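Side-chain contact in ADP-ribose pyrophosphatase MutT (Rickettsia felis, PDB 4KYX), which is a Nudix hydrolase that probably hydrolyses nucleotide pyrophosphate bonds, as in 8-oxo-dGTP, with the help of magnesium: residues S127-L131 / P132-L136. Sequence-based numbering, arbitrary orientation.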
# COMPACT_ATOMS: atom_id res chain seq x y z
N SER A 127 -20.13 6.60 13.64
CA SER A 127 -20.46 6.74 12.23
C SER A 127 -19.48 7.55 11.45
O SER A 127 -19.25 7.28 10.27
CB SER A 127 -21.81 7.48 12.07
OG SER A 127 -22.81 6.55 11.78
N ASN A 128 -19.00 8.59 12.11
CA ASN A 128 -18.14 9.61 11.55
C ASN A 128 -16.65 9.17 11.59
O ASN A 128 -15.86 9.66 12.36
CB ASN A 128 -18.30 10.92 12.35
CG ASN A 128 -18.44 10.70 13.87
OD1 ASN A 128 -19.11 9.75 14.34
ND2 ASN A 128 -17.87 11.61 14.64
N LEU A 129 -16.33 8.20 10.77
CA LEU A 129 -14.99 7.67 10.72
C LEU A 129 -14.13 8.33 9.62
O LEU A 129 -14.63 8.59 8.52
CB LEU A 129 -15.12 6.19 10.45
CG LEU A 129 -15.88 5.38 11.49
CD1 LEU A 129 -15.81 3.94 11.07
CD2 LEU A 129 -15.34 5.55 12.91
N PHE A 130 -12.86 8.56 9.91
CA PHE A 130 -11.85 9.03 8.95
C PHE A 130 -12.00 8.16 7.68
O PHE A 130 -12.21 6.96 7.79
CB PHE A 130 -10.47 8.81 9.61
CG PHE A 130 -9.30 9.29 8.82
CD1 PHE A 130 -9.28 10.54 8.23
CD2 PHE A 130 -8.16 8.52 8.76
CE1 PHE A 130 -8.16 10.97 7.50
CE2 PHE A 130 -7.05 8.94 8.04
CZ PHE A 130 -7.06 10.19 7.43
N LEU A 131 -11.90 8.76 6.49
CA LEU A 131 -12.26 8.09 5.23
C LEU A 131 -11.59 6.71 5.05
O LEU A 131 -12.23 5.72 4.76
CB LEU A 131 -11.96 9.00 4.04
CG LEU A 131 -12.17 8.39 2.67
CD1 LEU A 131 -13.63 7.98 2.51
CD2 LEU A 131 -11.78 9.43 1.63
N PRO A 132 -10.29 6.64 5.26
CA PRO A 132 -9.67 5.33 5.02
C PRO A 132 -10.21 4.24 5.92
O PRO A 132 -10.37 3.11 5.48
CB PRO A 132 -8.18 5.61 5.17
CG PRO A 132 -8.02 7.09 5.09
CD PRO A 132 -9.33 7.75 5.36
N LEU A 133 -10.50 4.57 7.19
CA LEU A 133 -11.06 3.63 8.13
C LEU A 133 -12.49 3.28 7.72
O LEU A 133 -12.87 2.12 7.78
CB LEU A 133 -11.07 4.25 9.56
CG LEU A 133 -11.72 3.42 10.67
CD1 LEU A 133 -11.09 2.05 10.74
CD2 LEU A 133 -11.58 4.10 12.01
N LYS A 134 -13.28 4.28 7.33
CA LYS A 134 -14.62 4.04 6.81
C LYS A 134 -14.58 3.02 5.67
O LYS A 134 -15.37 2.09 5.65
CB LYS A 134 -15.27 5.37 6.33
CG LYS A 134 -16.76 5.29 5.95
CD LYS A 134 -17.63 5.04 7.18
CE LYS A 134 -19.13 5.30 7.01
NZ LYS A 134 -19.77 5.04 8.32
N ARG A 135 -13.64 3.21 4.75
CA ARG A 135 -13.46 2.30 3.63
C ARG A 135 -13.13 0.90 4.08
O ARG A 135 -13.67 -0.10 3.55
CB ARG A 135 -12.41 2.82 2.63
CG ARG A 135 -12.95 4.01 1.86
CD ARG A 135 -12.15 4.39 0.64
NE ARG A 135 -13.12 4.59 -0.41
CZ ARG A 135 -13.23 3.91 -1.54
NH1 ARG A 135 -14.26 4.20 -2.34
NH2 ARG A 135 -12.33 2.99 -1.93
N LEU A 136 -12.22 0.81 5.05
CA LEU A 136 -11.90 -0.46 5.62
C LEU A 136 -13.13 -1.15 6.24
O LEU A 136 -13.43 -2.32 5.98
CB LEU A 136 -10.79 -0.27 6.63
CG LEU A 136 -10.50 -1.54 7.41
CD1 LEU A 136 -9.99 -2.58 6.44
CD2 LEU A 136 -9.49 -1.32 8.51
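Phe130 and Pro132 meet at the start of helix 131-137, the proline ring lying over one face of the phenyl group. Pro132 CD stands 3.6 Å from the centroid of the Phe130 ring and only 9° off its normal, a CH-pi contact, while Pro132 CG reaches Phe130 CE2, also at 3.6 Å. The CD carbon, next to the electron-withdrawing amide nitrogen, carries slightly polarised hydrogens that suit an aromatic face. Phe130 turns its ring there by setting CG anti to the backbone N (chi1 -177°); the ring also meets Phe84 of strand 75-84.

Two backbone bonds begin the helix, Lys134 N to Phe130 O and Arg135 N to Leu131 O, both 2.9 Å long. Phe130 is the N-cap residue, and Pro132 fits the first turn, where its lack of an N-H costs no helical bond.

Lys134 adds a side-chain bond. Bending at chi2, its aliphatic chain runs back along the loop until NZ meets Ser127 O at 3.0 Å, in the carbonyl plane and on a lone pair.

Apolar packing completes the join. Leu129 CD2 touches Leu133 CD2 at 4.1 Å, Leu129 resting on Tyr42 and the buried Leu133 on Pro44; their branched ends suit the apolar surface between loop and helix. Leu131 CD1 lies alongside Arg135 CG.

Loop and helix are thus joined by an aromatic-proline contact and an ammonium-carbonyl bond as well as by helical bonding, while Pro132 packs onto strands 75-84 and 89-99 of the Nudix fold. The lysine's positive charge probably strengthens its hold on the loop carbonyl.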